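Local coordinates for T-lymphoma invasion and metastasis-inducing protein 1 (PDB 4K2P) that probably couples membrane phosphoinositide binding by a PH domain to protein partners such as Par-3, which its coiled-coil extension would engage, in cell signalling, at residues S163-D167 against S168-A172; A215-S218 against R219-V223. The protein carries 5 engineered substitutions. All coordinates share one frame; numbering follows the deposited sequence.

Both contacts are starts of helices in the CC-Ex region, and in each the residue just ahead of the first turn takes the N-cap position. Interaction 1 (163-172) opens helix 168-203 at the exposed tip of the hairpin made by helices 133-161 and 168-203, its centre about 38 Å from the centre of the chain. Interaction 2 (215-223) opens the short helix 219-228 further in, about 16 Å from centre to centre. The centres of interactions 1 and 2 lie about 26 Å apart. Helix 168-203 links them: it begins in interaction 1 and sends E186 to interaction 2. A bound calcium ion, about 12 Å from the T221 side chain, is too far away to be part of interaction 2.

Interaction 1 of 2, residues S163-D167 against S168-A172; sequences SSVTD and SKAAA. Engineered in segment 168-172: A170 (natural residue Lys), A171 (natural residue Lys), A172 (natural residue Lys).
D167 grips the first turn of the helix with both its side chain and its backbone carbonyl. It holds the N-cap position, and its OD2 accepts a capping hydrogen bond from the backbone N of A170 at 3.1 Å. The bond is bent, 140° at the hydrogen, and the N-H reaches OD2 from above the carboxylate plane, 56° out of it. CG lies anti to the backbone N (chi1 178°), a setting that swings the carboxylate over the start of the helix. The carbonyl O of D167 receives the N-H of A171 at 3.0 Å and so begins the helical bonding that the bond from A172 N to S168 O continues. A negative carboxylate at this end would be expected to suit the helix dipole.

K169 runs across the same carboxylate: its CB lies 3.5 Å from D167 OD2, and bends at chi3 and chi4 curl the chain back until NZ is 4.2 Å from that oxygen. The opposite charges are thus near each other but beyond salt-bridge range. Beside the turn, a water donates to the carbonyl O of T166 at 2.6 Å and forms a weak hydrogen bond with S168 OG.

V165 supplies the apolar part. Its CG2 rests on A171, 3.7 Å from A171 CB, and touches A170 more loosely. A170 and A171 are engineered, lysines in the natural protein, so this alanine surface belongs to the mutant. The methyl of A170 also sits alongside the D167 carboxylate, its CB 3.5 Å from OD2. The whole contact is at the protein surface, where the loop after helix 133-161 turns back into helix 168-203, at the end of the hairpin these two long helices form.

Interaction 2 of 2, residues A215-S218 against R219-V223; sequences AFAS and RPTKV
S218 and K222 are joined by a backbone hydrogen bond, K222 N to S218 O at 3.0 Å, which closes the first turn of the helix. S218 occupies the N-cap position, and its OG lies 3.2 Å from CD of P220 and 3.3 Å from OG1 of T221. A chi1 of 76° sets that hydroxyl between the backbone N and the carbonyl carbon, a setting that brings it near both residues.

K222 extends back over the preceding loop. Its CG passes 4.1 Å from the CB of A217, and its CE comes within 3.7 Å of the A217 carbonyl O. Beyond CG the chain is extended, and NZ donates to a water at 3.1 Å, which in turn donates to A215 O at 2.7 Å, bridging the lysine end to the loop backbone.

S218 N and T221 OG1 are both hydrogen-bonded to a single carboxylate oxygen, OE2 of E186, which would hold the buried side of the turn against helix 168-203; S218 also touches E182 there. A217 and T221 pack on F236 of helix 233-241. P220, the second residue of the helix, suits a first turn, where backbone N-H groups have no preceding helical carbonyl to bond. Serine at the N-cap position and proline in the first turn make a common helix start; here it opens helix 219-228 within the CC-Ex region.

Interaction 1 of 2, residues S163-D167 against S168-A172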
# COMPACT_ATOMS: atom_id res chain seq x y z
N SER A 163 -1.89 -18.32 31.02
CA SER A 163 -1.30 -19.10 32.10
C SER A 163 -2.28 -19.38 33.24
O SER A 163 -1.90 -19.98 34.25
CB SER A 163 -0.05 -18.40 32.64
OG SER A 163 -0.37 -17.13 33.19
N SER A 164 -3.52 -18.95 33.09
CA SER A 164 -4.57 -19.25 34.07
C SER A 164 -5.51 -20.37 33.65
O SER A 164 -6.13 -21.00 34.50
CB SER A 164 -5.39 -17.99 34.34
OG SER A 164 -4.56 -16.93 34.76
N VAL A 165 -5.62 -20.65 32.36
CA VAL A 165 -6.48 -21.74 31.92
C VAL A 165 -5.68 -23.04 31.98
O VAL A 165 -4.57 -23.13 31.46
CB VAL A 165 -7.07 -21.51 30.49
CG1 VAL A 165 -7.78 -20.17 30.43
CG2 VAL A 165 -6.00 -21.58 29.42
N THR A 166 -6.24 -24.03 32.67
CA THR A 166 -5.53 -25.28 32.93
C THR A 166 -5.82 -26.34 31.86
O THR A 166 -5.05 -27.29 31.71
CB THR A 166 -5.90 -25.87 34.31
OG1 THR A 166 -7.29 -25.65 34.58
CG2 THR A 166 -5.06 -25.22 35.39
N ASP A 167 -6.92 -26.18 31.14
CA ASP A 167 -7.27 -27.12 30.08
C ASP A 167 -6.41 -26.84 28.85
O ASP A 167 -6.36 -25.70 28.38
CB ASP A 167 -8.76 -27.02 29.74
CG ASP A 167 -9.16 -27.95 28.61
OD1 ASP A 167 -8.84 -29.16 28.69
OD2 ASP A 167 -9.79 -27.48 27.64
N SER A 168 -5.75 -27.86 28.32
CA SER A 168 -4.82 -27.67 27.22
C SER A 168 -5.51 -27.24 25.93
O SER A 168 -4.96 -26.46 25.15
CB SER A 168 -4.01 -28.94 26.97
OG SER A 168 -3.35 -29.35 28.16
N LYS A 169 -6.70 -27.77 25.69
CA LYS A 169 -7.46 -27.39 24.51
C LYS A 169 -7.83 -25.91 24.63
O LYS A 169 -7.77 -25.16 23.65
CB LYS A 169 -8.72 -28.23 24.35
CG LYS A 169 -9.59 -27.83 23.16
CD LYS A 169 -10.95 -28.51 23.16
CE LYS A 169 -11.84 -28.00 24.29
NZ LYS A 169 -12.01 -26.51 24.26
N ALA A 170 -8.24 -25.51 25.82
CA ALA A 170 -8.62 -24.13 26.08
C ALA A 170 -7.46 -23.18 25.87
O ALA A 170 -7.64 -22.08 25.36
CB ALA A 170 -9.16 -23.99 27.49
N ALA A 171 -6.26 -23.59 26.28
CA ALA A 171 -5.08 -22.75 26.17
C ALA A 171 -4.70 -22.60 24.71
O ALA A 171 -4.36 -21.51 24.25
CB ALA A 171 -3.93 -23.34 26.96
N ALA A 172 -4.79 -23.71 23.98
CA ALA A 172 -4.44 -23.71 22.58
C ALA A 172 -5.36 -22.76 21.82
O ALA A 172 -4.92 -22.05 20.93
CB ALA A 172 -4.53 -25.10 22.01
O HOH W 1 -2.60 -28.09 31.15

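Interaction 2 of 2, residues A215-S218 against R219-V223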
# COMPACT_ATOMS: atom_id res chain seq x y z
N ALA A 215 7.01 -0.93 12.84
CA ALA A 215 7.12 -1.50 14.18
C ALA A 215 5.94 -2.43 14.50
O ALA A 215 6.02 -3.24 15.41
CB ALA A 215 7.20 -0.38 15.21
N PHE A 216 4.85 -2.32 13.75
CA PHE A 216 3.68 -3.18 13.95
C PHE A 216 3.77 -4.50 13.21
O PHE A 216 2.92 -5.36 13.38
CB PHE A 216 2.40 -2.45 13.51
CG PHE A 216 1.99 -1.35 14.45
CD1 PHE A 216 1.54 -1.65 15.72
CD2 PHE A 216 2.07 -0.03 14.06
CE1 PHE A 216 1.17 -0.66 16.59
CE2 PHE A 216 1.71 0.98 14.92
CZ PHE A 216 1.25 0.66 16.19
N ALA A 217 4.79 -4.67 12.38
CA ALA A 217 4.98 -5.94 11.69
C ALA A 217 5.27 -7.05 12.70
O ALA A 217 6.18 -6.93 13.52
CB ALA A 217 6.10 -5.84 10.66
N SER A 218 4.51 -8.13 12.61
CA SER A 218 4.68 -9.30 13.47
C SER A 218 5.93 -10.07 13.09
O SER A 218 6.56 -9.78 12.08
CB SER A 218 3.45 -10.19 13.36
OG SER A 218 3.48 -10.92 12.15
N ARG A 219 6.31 -11.05 13.92
CA ARG A 219 7.50 -11.84 13.62
C ARG A 219 7.36 -12.60 12.30
O ARG A 219 8.28 -12.54 11.49
CB ARG A 219 7.81 -12.81 14.77
CG ARG A 219 9.09 -13.61 14.53
CD ARG A 219 9.38 -14.56 15.67
NE ARG A 219 10.44 -15.51 15.32
CZ ARG A 219 11.66 -15.54 15.84
NH1 ARG A 219 12.03 -14.64 16.74
NH2 ARG A 219 12.52 -16.46 15.45
N PRO A 220 6.22 -13.26 12.06
CA PRO A 220 6.11 -13.96 10.77
C PRO A 220 6.22 -13.03 9.57
O PRO A 220 6.78 -13.40 8.54
CB PRO A 220 4.72 -14.60 10.82
CG PRO A 220 4.35 -14.66 12.25
CD PRO A 220 5.10 -13.58 12.96
N THR A 221 5.70 -11.81 9.70
CA THR A 221 5.74 -10.86 8.61
C THR A 221 7.18 -10.36 8.40
O THR A 221 7.61 -10.14 7.27
CB THR A 221 4.79 -9.68 8.87
OG1 THR A 221 3.45 -10.17 8.97
CG2 THR A 221 4.85 -8.67 7.74
N LYS A 222 7.93 -10.19 9.48
CA LYS A 222 9.32 -9.78 9.36
C LYS A 222 10.15 -10.86 8.68
O LYS A 222 11.01 -10.56 7.86
CB LYS A 222 9.91 -9.43 10.73
CG LYS A 222 9.53 -8.05 11.22
CD LYS A 222 10.03 -7.81 12.63
CE LYS A 222 9.84 -6.36 13.04
NZ LYS A 222 9.89 -6.20 14.52
N VAL A 223 9.87 -12.12 9.02
CA VAL A 223 10.54 -13.25 8.38
C VAL A 223 10.26 -13.19 6.88
O VAL A 223 11.18 -13.37 6.08
CB VAL A 223 10.06 -14.60 8.98
CG1 VAL A 223 10.54 -15.78 8.14
CG2 VAL A 223 10.57 -14.75 10.41
O HOH W 2 8.45 -4.05 16.19